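Local coordinates for putative lipoprotein (Bacteroides fragilis, PDB 3QNK) that is of unproven function but, as a putative SusD-family outer-membrane lipoprotein, probably binds glycans at the cell surface for uptake, at residues Lys2-Glu7 against Arg85-Arg89; Ser67-Asp73 against Thr498-His502; Asn251-Val255 against Phe382-Trp386; Arg390-Leu396 against Val415-Arg421. All blocks are in the same frame, centred on the assembly; numbering follows the deposited sequence.

Interaction 1 (Lys2-Glu7 against Arg85-Arg89); sequences KAPLDE and RKCNR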
# COMPACT_ATOMS: atom_id res chain seq x y z
N LYS B 2 -3.43 8.49 2.68
CA LYS B 2 -3.18 7.82 3.97
C LYS B 2 -3.62 8.66 5.16
O LYS B 2 -4.19 8.14 6.12
CB LYS B 2 -1.70 7.46 4.14
CG LYS B 2 -1.44 5.96 4.19
CD LYS B 2 0.04 5.69 3.95
CE LYS B 2 0.37 4.30 3.50
NZ LYS B 2 1.84 4.15 3.31
N ALA B 3 -3.32 9.96 5.12
CA ALA B 3 -3.67 10.87 6.20
C ALA B 3 -5.19 11.16 6.23
O ALA B 3 -5.82 11.20 5.17
CB ALA B 3 -2.90 12.17 6.03
N PRO B 4 -5.77 11.43 7.43
CA PRO B 4 -7.18 11.84 7.49
C PRO B 4 -7.39 13.16 6.74
O PRO B 4 -6.49 13.99 6.69
CB PRO B 4 -7.44 12.01 9.00
CG PRO B 4 -6.36 11.23 9.66
CD PRO B 4 -5.18 11.44 8.78
N LEU B 5 -8.58 13.34 6.14
CA LEU B 5 -8.93 14.50 5.31
C LEU B 5 -8.64 15.86 5.96
O LEU B 5 -8.17 16.75 5.26
CB LEU B 5 -10.42 14.45 4.90
CG LEU B 5 -10.82 15.35 3.73
CD1 LEU B 5 -10.51 14.69 2.40
CD2 LEU B 5 -12.27 15.73 3.82
N ASP B 6 -8.87 16.00 7.28
CA ASP B 6 -8.66 17.27 8.01
C ASP B 6 -7.19 17.78 7.97
O ASP B 6 -6.97 18.98 8.15
CB ASP B 6 -9.18 17.19 9.46
CG ASP B 6 -8.44 16.28 10.43
OD1 ASP B 6 -7.90 15.25 9.98
OD2 ASP B 6 -8.46 16.57 11.65
N GLU B 7 -6.20 16.90 7.66
CA GLU B 7 -4.78 17.25 7.59
C GLU B 7 -4.45 18.16 6.37
O GLU B 7 -3.46 18.90 6.40
CB GLU B 7 -3.90 15.99 7.59
CG GLU B 7 -4.06 15.14 8.85
CD GLU B 7 -2.79 14.66 9.51
OE1 GLU B 7 -1.85 15.48 9.67
OE2 GLU B 7 -2.75 13.49 9.93
N ARG B 85 -7.66 4.30 11.77
CA ARG B 85 -7.07 5.55 12.26
C ARG B 85 -7.95 6.76 11.86
O ARG B 85 -8.22 7.61 12.71
CB ARG B 85 -5.63 5.73 11.75
CG ARG B 85 -4.91 6.94 12.35
CD ARG B 85 -3.50 7.11 11.80
NE ARG B 85 -2.77 8.13 12.54
CZ ARG B 85 -2.59 9.38 12.12
NH1 ARG B 85 -3.08 9.76 10.95
NH2 ARG B 85 -1.93 10.25 12.87
N LYS B 86 -8.45 6.78 10.60
CA LYS B 86 -9.31 7.83 10.06
C LYS B 86 -10.64 7.89 10.81
O LYS B 86 -11.14 8.99 11.04
CB LYS B 86 -9.53 7.62 8.57
CG LYS B 86 -8.30 7.86 7.70
CD LYS B 86 -8.66 7.78 6.22
CE LYS B 86 -7.51 8.15 5.32
NZ LYS B 86 -7.98 8.46 3.95
N CYS B 87 -11.19 6.73 11.25
CA CYS B 87 -12.44 6.68 12.05
C CYS B 87 -12.22 7.27 13.42
O CYS B 87 -13.01 8.12 13.85
CB CYS B 87 -12.96 5.25 12.18
SG CYS B 87 -13.44 4.48 10.62
N ASN B 88 -11.14 6.82 14.12
CA ASN B 88 -10.76 7.24 15.47
C ASN B 88 -10.52 8.74 15.54
O ASN B 88 -10.83 9.35 16.56
CB ASN B 88 -9.53 6.48 15.95
CG ASN B 88 -9.77 5.01 16.16
OD1 ASN B 88 -10.89 4.55 16.40
ND2 ASN B 88 -8.69 4.23 16.09
N ARG B 89 -10.00 9.32 14.45
CA ARG B 89 -9.80 10.76 14.38
C ARG B 89 -11.13 11.47 14.38
O ARG B 89 -11.29 12.44 15.10
CB ARG B 89 -9.01 11.15 13.14
CG ARG B 89 -8.95 12.66 12.92
CD ARG B 89 -7.87 13.34 13.73
NE ARG B 89 -6.87 13.90 12.83
CZ ARG B 89 -5.58 13.62 12.87
NH1 ARG B 89 -5.10 12.75 13.77
NH2 ARG B 89 -4.75 14.17 12.00
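The N-terminal segment Lys2-Glu7 runs extended through Ala3 and Pro4, then tightens into a single 3-10 turn, Leu5-Glu7, closed by the bond from Glu7 N to Pro4 O (3.1 Å). It lies against one side of the helical segment Arg85-Arg89, and the backbones come nearest at Pro4 and Lys86, whose CA atoms are 5.2 Å apart. Pro4, rigid and without an amide proton to satisfy, suits this close approach: its ring rests over a face of the Arg89 guanidinium, CG lying 4.1 Å from CZ, while its CD meets Arg85 NH1 at 3.5 Å. The 3-10 turn swings two acids towards the helix. Asp6 OD1 pairs with Arg89 NE at 3.3 Å, a salt bridge with weak hydrogen-bond geometry, and Glu7 OE2 reaches Arg89 NH2 at 3.0 Å. A longer bridge joins Glu7 OE2 to Arg85 NH1 (3.9 Å), so arginines one helical turn apart share a carboxylate in a four-residue network. The aliphatic part of Lys86 runs past the backbone, its CE 3.4 Å from Lys2 O, and carries its ammonium on to Asp26 and Glu30. Asp6 also accepts a hydrogen bond from Trp14, and Leu5 meets Leu5 of the second subunit. The chain's start thus packs onto helix 76-93 beside helix 17-29, whose Tyr23 touches Pro4, Leu5 and Arg89.

Interaction 2 (Ser67-Asp73 against Thr498-His502); sequences SASDPQD and TPVPH. With PO4 (phosphate ion), chain H.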
# COMPACT_ATOMS: atom_id res chain seq x y z
N SER B 67 3.24 -18.42 4.90
CA SER B 67 4.09 -18.33 6.08
C SER B 67 3.97 -16.93 6.60
O SER B 67 3.29 -16.13 5.97
CB SER B 67 5.54 -18.69 5.72
OG SER B 67 6.21 -17.79 4.84
N ALA B 68 4.59 -16.60 7.74
CA ALA B 68 4.54 -15.23 8.24
C ALA B 68 5.24 -14.25 7.25
O ALA B 68 4.80 -13.11 7.07
CB ALA B 68 5.19 -15.16 9.60
N SER B 69 6.32 -14.73 6.59
CA SER B 69 7.12 -14.00 5.60
C SER B 69 6.34 -13.86 4.27
O SER B 69 6.43 -12.80 3.66
CB SER B 69 8.47 -14.66 5.40
OG SER B 69 8.53 -15.91 6.08
N ASP B 70 5.54 -14.88 3.86
CA ASP B 70 4.65 -14.75 2.70
C ASP B 70 3.21 -15.03 3.19
O ASP B 70 2.73 -16.16 3.05
CB ASP B 70 5.06 -15.65 1.50
CG ASP B 70 4.41 -15.26 0.16
OD1 ASP B 70 3.61 -14.28 0.12
OD2 ASP B 70 4.71 -15.91 -0.86
N PRO B 71 2.57 -14.05 3.87
CA PRO B 71 1.27 -14.33 4.48
C PRO B 71 0.08 -14.39 3.54
O PRO B 71 -0.91 -15.04 3.88
CB PRO B 71 1.10 -13.20 5.51
CG PRO B 71 1.97 -12.15 5.07
CD PRO B 71 3.03 -12.69 4.20
N GLN B 72 0.15 -13.69 2.42
CA GLN B 72 -0.91 -13.55 1.41
C GLN B 72 -2.23 -13.14 2.09
O GLN B 72 -3.29 -13.71 1.81
CB GLN B 72 -1.03 -14.81 0.54
CG GLN B 72 0.28 -15.06 -0.22
CD GLN B 72 0.27 -16.07 -1.32
OE1 GLN B 72 -0.74 -16.70 -1.68
NE2 GLN B 72 1.44 -16.21 -1.90
N ASP B 73 -2.13 -12.13 2.98
CA ASP B 73 -3.21 -11.57 3.80
C ASP B 73 -3.94 -10.45 3.07
O ASP B 73 -4.89 -9.88 3.61
CB ASP B 73 -2.64 -11.04 5.13
CG ASP B 73 -1.65 -9.88 5.04
OD1 ASP B 73 -0.95 -9.78 4.00
OD2 ASP B 73 -1.59 -9.07 6.00
N THR B 498 -5.50 -16.40 9.31
CA THR B 498 -4.51 -15.78 8.41
C THR B 498 -3.25 -15.41 9.20
O THR B 498 -3.39 -14.90 10.32
CB THR B 498 -5.14 -14.56 7.73
OG1 THR B 498 -6.22 -15.04 6.95
CG2 THR B 498 -4.16 -13.80 6.81
N PRO B 499 -2.00 -15.66 8.71
CA PRO B 499 -0.83 -15.27 9.53
C PRO B 499 -0.70 -13.76 9.65
O PRO B 499 -1.10 -13.01 8.75
CB PRO B 499 0.37 -15.86 8.77
CG PRO B 499 -0.08 -16.18 7.45
CD PRO B 499 -1.59 -16.22 7.41
N VAL B 500 -0.22 -13.32 10.80
CA VAL B 500 0.08 -11.91 11.01
C VAL B 500 1.40 -11.70 10.24
O VAL B 500 2.31 -12.54 10.37
CB VAL B 500 0.16 -11.52 12.52
CG1 VAL B 500 0.68 -10.10 12.71
CG2 VAL B 500 -1.19 -11.71 13.22
N PRO B 501 1.53 -10.65 9.40
CA PRO B 501 2.79 -10.44 8.67
C PRO B 501 4.03 -10.44 9.58
O PRO B 501 3.99 -9.85 10.65
CB PRO B 501 2.57 -9.08 8.02
CG PRO B 501 1.12 -9.03 7.83
CD PRO B 501 0.55 -9.60 9.07
N HIS B 502 5.06 -11.18 9.20
CA HIS B 502 6.31 -11.38 9.94
C HIS B 502 6.94 -10.11 10.46
O HIS B 502 7.36 -10.08 11.62
CB HIS B 502 7.32 -12.10 9.06
CG HIS B 502 8.64 -12.37 9.72
ND1 HIS B 502 8.78 -13.38 10.67
CD2 HIS B 502 9.83 -11.75 9.57
CE1 HIS B 502 10.06 -13.37 11.00
NE2 HIS B 502 10.72 -12.39 10.38
P PO4 H . 8.83 -17.49 8.96
O1 PO4 H . 7.62 -18.48 8.76
O2 PO4 H . 9.82 -17.98 10.13
O3 PO4 H . 9.66 -17.34 7.66
O4 PO4 H . 8.46 -16.03 9.33
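Two loops, distant in sequence and the second running into a helix, meet here through a proline-rich apolar patch and one backbone hydrogen bond: Ser67-Asp73 precedes helix 76-93, and Thr498-His502 leads into the helix 502-507 near the C terminus. The bond runs from His502 N to Ala68 O (2.9 Å, 158°). Because Pro501 occupies the N-cap position, His502 N belongs to the first turn of that helix, where amides lack acceptors within the helix, and the carbonyl of the opposing loop supplies one. Close approach is possible because Ala68 is small; its CB lies 3.8 Å from His502 CB. Further along, Pro71 faces two prolines, its CB 3.7 Å from Pro499 CG and its CG 4.3 Å from Pro501 CG, rigid rings that pack without leaving amide donors unsatisfied. The Ser67-Asp73 loop holds its own shape by an ST motif, in which Ser67 OG accepts from Asp70 N at 3.1 Å, together with the backbone bond from Ser67 N to Asp70 O (3.0 Å). Asp73 sets its CB 3.6 Å from Thr498 CG2, while its carboxylate accepts a hydrogen bond from Tyr126. Beside Ser69 and His502 sits a phosphate ion, probably from the crystallisation liquor: Ser69 OG gives its O3 a very short hydrogen bond of 2.4 Å, and His502 ND1 comes within 3.0 Å of its O4.

Interaction 3 (Asn251-Val255 against Phe382-Trp386); sequences NNMMV and FSTNW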
# COMPACT_ATOMS: atom_id res chain seq x y z
N ASN B 251 -7.66 -4.16 -12.60
CA ASN B 251 -8.27 -4.37 -11.29
C ASN B 251 -9.81 -4.25 -11.31
O ASN B 251 -10.47 -4.51 -10.29
CB ASN B 251 -7.63 -3.43 -10.27
CG ASN B 251 -6.28 -3.97 -9.84
OD1 ASN B 251 -6.16 -5.09 -9.29
ND2 ASN B 251 -5.22 -3.23 -10.14
N ASN B 252 -10.36 -3.95 -12.50
CA ASN B 252 -11.79 -3.83 -12.73
C ASN B 252 -12.46 -5.18 -12.55
O ASN B 252 -12.23 -6.09 -13.35
CB ASN B 252 -12.07 -3.25 -14.12
CG ASN B 252 -13.54 -3.08 -14.39
OD1 ASN B 252 -14.24 -4.02 -14.78
ND2 ASN B 252 -14.04 -1.89 -14.14
N MSE B 253 -13.30 -5.30 -11.51
CA MSE B 253 -14.02 -6.49 -11.09
C MSE B 253 -14.75 -7.21 -12.25
O MSE B 253 -14.72 -8.45 -12.30
CB MSE B 253 -15.01 -6.13 -10.00
CG MSE B 253 -15.63 -7.34 -9.36
SE MSE B 253 -16.50 -6.98 -7.72
CE MSE B 253 -16.27 -8.71 -7.06
N MSE B 254 -15.38 -6.46 -13.17
CA MSE B 254 -16.09 -7.03 -14.31
C MSE B 254 -15.14 -7.61 -15.36
O MSE B 254 -15.33 -8.76 -15.75
CB MSE B 254 -16.99 -5.97 -14.95
CG MSE B 254 -17.91 -6.55 -16.01
SE MSE B 254 -18.59 -5.22 -17.25
CE MSE B 254 -19.68 -6.45 -18.42
N VAL B 255 -14.14 -6.82 -15.82
CA VAL B 255 -13.19 -7.24 -16.86
C VAL B 255 -12.37 -8.43 -16.34
O VAL B 255 -12.19 -9.40 -17.07
CB VAL B 255 -12.32 -6.05 -17.33
CG1 VAL B 255 -11.24 -6.49 -18.31
CG2 VAL B 255 -13.18 -4.97 -17.95
N PHE B 382 -17.44 0.93 -16.38
CA PHE B 382 -17.98 -0.41 -16.20
C PHE B 382 -17.91 -0.80 -14.73
O PHE B 382 -17.04 -1.56 -14.30
CB PHE B 382 -17.28 -1.41 -17.11
CG PHE B 382 -17.78 -1.24 -18.51
CD1 PHE B 382 -18.99 -1.80 -18.90
CD2 PHE B 382 -17.09 -0.46 -19.42
CE1 PHE B 382 -19.48 -1.60 -20.20
CE2 PHE B 382 -17.58 -0.25 -20.71
CZ PHE B 382 -18.77 -0.83 -21.09
N SER B 383 -18.85 -0.24 -13.96
CA SER B 383 -18.98 -0.47 -12.53
C SER B 383 -19.76 -1.73 -12.23
O SER B 383 -20.59 -2.20 -13.02
CB SER B 383 -19.66 0.71 -11.87
OG SER B 383 -20.98 0.80 -12.35
N THR B 384 -19.52 -2.23 -11.03
CA THR B 384 -20.16 -3.39 -10.45
C THR B 384 -20.92 -2.93 -9.21
O THR B 384 -20.44 -2.09 -8.45
CB THR B 384 -19.10 -4.51 -10.22
OG1 THR B 384 -18.91 -5.20 -11.46
CG2 THR B 384 -19.52 -5.51 -9.13
N ASN B 385 -22.12 -3.44 -9.04
CA ASN B 385 -22.95 -3.14 -7.89
C ASN B 385 -22.63 -4.24 -6.88
O ASN B 385 -23.24 -5.33 -6.88
CB ASN B 385 -24.45 -3.05 -8.29
CG ASN B 385 -25.37 -2.49 -7.21
OD1 ASN B 385 -24.94 -1.84 -6.24
ND2 ASN B 385 -26.69 -2.70 -7.39
N TRP B 386 -21.59 -3.98 -6.07
CA TRP B 386 -21.14 -4.92 -5.05
C TRP B 386 -22.05 -4.84 -3.84
O TRP B 386 -22.02 -3.85 -3.12
CB TRP B 386 -19.67 -4.66 -4.67
CG TRP B 386 -19.07 -5.74 -3.83
CD1 TRP B 386 -18.60 -5.63 -2.55
CD2 TRP B 386 -18.93 -7.13 -4.19
NE1 TRP B 386 -18.17 -6.86 -2.10
CE2 TRP B 386 -18.37 -7.80 -3.08
CE3 TRP B 386 -19.29 -7.88 -5.33
CZ2 TRP B 386 -18.12 -9.18 -3.09
CZ3 TRP B 386 -19.06 -9.25 -5.33
CH2 TRP B 386 -18.45 -9.88 -4.23
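Two consecutive selenomethionines, Met253 and Met254, each meet a different aromatic ring of the facing segment. Met253 sends its extended side chain to Trp386: CE sits over the face of the six-membered ring, 3.8 Å from its centroid in a CH-pi contact, and SE lies 4.4 Å from the same centroid, placed obliquely. Met254 reaches Phe382 instead, its SE 3.8 Å from CD1 and oblique to the ring. Thr384 fills the space between, its CG2 3.6 Å from Met253 SE and its OG1 4.1 Å from Met254 CB. Methionine, unbranched and flexible, with a polarisable chalcogen, suits packing against flat rings. Asn252 uses both ends of its amide: ND2 donates to Phe382 O (3.0 Å, 172°), while OD1 caps the short, weakly bonded helix that follows by accepting from Val255 N at 3.0 Å and, weakly, from Met254 N at 3.1 Å. Asparagine suits this N-cap place because one group can satisfy the early amides of the turn and still bind the neighbouring loop. Met138 of the second subunit packs on Phe382 and Asn252. The arrangement joins an Asn-capped short helix by paired Met-aromatic contacts to the edge strand 384-387, which pairs antiparallel with strand 238-244 in a small three-stranded sheet.

Interaction 4 (Arg390-Leu396 against Val415-Arg421); sequences RYAEIYL and VNMIRQR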
# COMPACT_ATOMS: atom_id res chain seq x y z
N ARG B 390 -27.38 -8.19 1.65
CA ARG B 390 -28.66 -8.52 1.01
C ARG B 390 -29.67 -9.05 2.03
O ARG B 390 -29.27 -9.76 2.96
CB ARG B 390 -28.45 -9.62 -0.02
CG ARG B 390 -28.05 -9.24 -1.43
CD ARG B 390 -27.51 -10.51 -2.11
NE ARG B 390 -28.60 -11.44 -2.33
CZ ARG B 390 -28.47 -12.74 -2.58
NH1 ARG B 390 -27.28 -13.29 -2.67
NH2 ARG B 390 -29.54 -13.48 -2.77
N TYR B 391 -30.97 -8.83 1.79
CA TYR B 391 -32.03 -9.33 2.67
C TYR B 391 -32.01 -10.89 2.80
O TYR B 391 -32.31 -11.40 3.88
CB TYR B 391 -33.41 -8.86 2.18
CG TYR B 391 -34.55 -9.01 3.17
CD1 TYR B 391 -34.34 -8.80 4.54
CD2 TYR B 391 -35.84 -9.27 2.74
CE1 TYR B 391 -35.39 -8.91 5.45
CE2 TYR B 391 -36.90 -9.36 3.64
CZ TYR B 391 -36.67 -9.17 5.00
OH TYR B 391 -37.72 -9.23 5.88
N ALA B 392 -31.59 -11.62 1.74
CA ALA B 392 -31.50 -13.09 1.74
C ALA B 392 -30.67 -13.63 2.92
O ALA B 392 -31.00 -14.69 3.46
CB ALA B 392 -30.90 -13.57 0.44
N GLU B 393 -29.61 -12.90 3.33
CA GLU B 393 -28.72 -13.30 4.41
C GLU B 393 -29.43 -13.33 5.76
O GLU B 393 -29.10 -14.18 6.59
CB GLU B 393 -27.54 -12.35 4.49
CG GLU B 393 -26.28 -13.07 4.92
CD GLU B 393 -25.09 -12.17 5.14
OE1 GLU B 393 -24.70 -11.44 4.18
OE2 GLU B 393 -24.54 -12.20 6.26
N ILE B 394 -30.38 -12.39 6.00
CA ILE B 394 -31.13 -12.32 7.25
C ILE B 394 -31.78 -13.68 7.49
O ILE B 394 -31.58 -14.27 8.54
CB ILE B 394 -32.14 -11.15 7.22
CG1 ILE B 394 -31.44 -9.80 6.89
CG2 ILE B 394 -33.01 -11.05 8.47
CD1 ILE B 394 -30.25 -9.41 7.76
N TYR B 395 -32.44 -14.23 6.46
CA TYR B 395 -33.13 -15.51 6.54
C TYR B 395 -32.18 -16.66 6.85
O TYR B 395 -32.49 -17.50 7.71
CB TYR B 395 -33.86 -15.77 5.23
CG TYR B 395 -35.03 -14.84 5.01
CD1 TYR B 395 -36.26 -15.08 5.62
CD2 TYR B 395 -34.90 -13.72 4.20
CE1 TYR B 395 -37.33 -14.22 5.43
CE2 TYR B 395 -35.98 -12.85 4.00
CZ TYR B 395 -37.19 -13.10 4.62
OH TYR B 395 -38.28 -12.29 4.44
N LEU B 396 -31.02 -16.70 6.18
CA LEU B 396 -30.05 -17.77 6.32
C LEU B 396 -29.26 -17.68 7.64
O LEU B 396 -29.02 -18.72 8.25
CB LEU B 396 -29.12 -17.82 5.10
CG LEU B 396 -29.79 -18.37 3.82
CD1 LEU B 396 -28.91 -18.22 2.62
CD2 LEU B 396 -30.16 -19.81 3.97
N VAL B 415 -35.16 -20.98 6.14
CA VAL B 415 -34.41 -21.40 4.96
C VAL B 415 -35.36 -21.63 3.76
O VAL B 415 -34.98 -21.38 2.61
CB VAL B 415 -33.50 -22.64 5.25
CG1 VAL B 415 -34.30 -23.92 5.52
CG2 VAL B 415 -32.49 -22.87 4.14
N ASN B 416 -36.61 -22.04 4.02
CA ASN B 416 -37.59 -22.29 2.96
C ASN B 416 -38.05 -20.97 2.31
O ASN B 416 -38.55 -21.01 1.21
CB ASN B 416 -38.75 -23.14 3.45
CG ASN B 416 -38.40 -24.61 3.59
OD1 ASN B 416 -37.46 -25.10 2.96
ND2 ASN B 416 -39.12 -25.35 4.43
N MSE B 417 -37.78 -19.82 2.93
CA MSE B 417 -38.07 -18.52 2.31
C MSE B 417 -37.15 -18.30 1.11
O MSE B 417 -37.58 -17.83 0.06
CB MSE B 417 -37.88 -17.39 3.33
CG MSE B 417 -38.97 -17.36 4.37
SE MSE B 417 -40.68 -16.82 3.62
CE MSE B 417 -40.24 -15.06 2.87
N ILE B 418 -35.88 -18.71 1.25
CA ILE B 418 -34.83 -18.62 0.23
C ILE B 418 -35.14 -19.57 -0.95
O ILE B 418 -34.96 -19.19 -2.12
CB ILE B 418 -33.45 -18.87 0.89
CG1 ILE B 418 -33.13 -17.78 1.94
CG2 ILE B 418 -32.32 -19.02 -0.13
CD1 ILE B 418 -33.36 -16.32 1.53
N ARG B 419 -35.62 -20.78 -0.63
CA ARG B 419 -36.01 -21.78 -1.63
C ARG B 419 -37.30 -21.36 -2.34
O ARG B 419 -37.41 -21.53 -3.55
CB ARG B 419 -36.20 -23.17 -1.00
CG ARG B 419 -35.14 -23.59 -0.02
CD ARG B 419 -35.29 -25.06 0.22
NE ARG B 419 -34.31 -25.76 -0.59
CZ ARG B 419 -34.58 -26.73 -1.45
NH1 ARG B 419 -35.82 -27.18 -1.58
NH2 ARG B 419 -33.63 -27.25 -2.17
N GLN B 420 -38.28 -20.86 -1.59
CA GLN B 420 -39.54 -20.41 -2.19
C GLN B 420 -39.29 -19.33 -3.23
O GLN B 420 -39.96 -19.35 -4.26
CB GLN B 420 -40.53 -19.88 -1.13
CG GLN B 420 -41.33 -20.96 -0.38
CD GLN B 420 -42.04 -20.44 0.87
OE1 GLN B 420 -41.96 -21.03 1.98
NE2 GLN B 420 -42.78 -19.32 0.70
N ARG B 421 -38.28 -18.45 -3.01
CA ARG B 421 -38.11 -17.35 -3.94
C ARG B 421 -37.48 -17.75 -5.27
O ARG B 421 -37.49 -16.92 -6.18
CB ARG B 421 -37.46 -16.09 -3.31
CG ARG B 421 -36.01 -16.04 -3.35
CD ARG B 421 -35.37 -15.22 -4.44
NE ARG B 421 -34.04 -14.96 -3.92
CZ ARG B 421 -33.62 -13.77 -3.54
NH1 ARG B 421 -34.34 -12.69 -3.84
NH2 ARG B 421 -32.47 -13.63 -2.92
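Ile418 lies across the gap between two helices, its CD1 3.5 Å from Ala392 O and 3.8 Å from both Ala392 CB and Tyr395 CB, while its CG1 meets Leu396 CG at 3.9 Å. Ala392 is small enough to let the branched isoleucine in, and their CA atoms stand 6.6 Å apart. Beside this core, Tyr395 packs against Met417, a selenomethionine, with Tyr395 CD1 3.6 Å from Met417 CB; further on, Leu396 CD2 touches Val415 CG2 at 3.8 Å. The axes of the short helical segments approach to 8.7 Å and run at 140°, nearer antiparallel than parallel. Towards the N-terminal end of segment 390-396, buried Arg390 and Arg421 meet edge to edge, Arg390 NH2 only 2.9 Å from Arg421 NH2, without a hydrogen bond. Such close positive charges are tolerable because Glu446 forms salt bridges with both NH2 groups, while Glu450 pairs with Arg390 NH1 and Glu237 with Arg421 NH1. Helices 391-405 and 408-420 thus form a helical hairpin, consistent with the TPR-like superhelix of SusD proteins; helix 432-446 covers Ala392, Leu396, Val415 and Ile418, while helices 181-194 and 198-209 flank helix 391-405 at Ile394.

From the N terminus, interaction 1 closes first, bringing the chain's start back onto helix 76-93 across 77 intervening residues. Before it closes, the chain passes Ser67-Asp73, whose partner Thr498-His502 comes 424 residues later, so interactions 1 and 2 cross. That long loop ties the N-terminal helical region to the C-terminal end of the chain and encloses interactions 3 and 4, which follow in series. Interaction 3 joins helix 253-257 to strand 384-387; the chain then adjoins interaction 4, a tight helix-to-helix closure of 18 residues. Interactions 2 and 4 lie on opposite sides of the chain's centre, their centres about 36 Å apart. Interactions 1 and 3 both touch the second subunit.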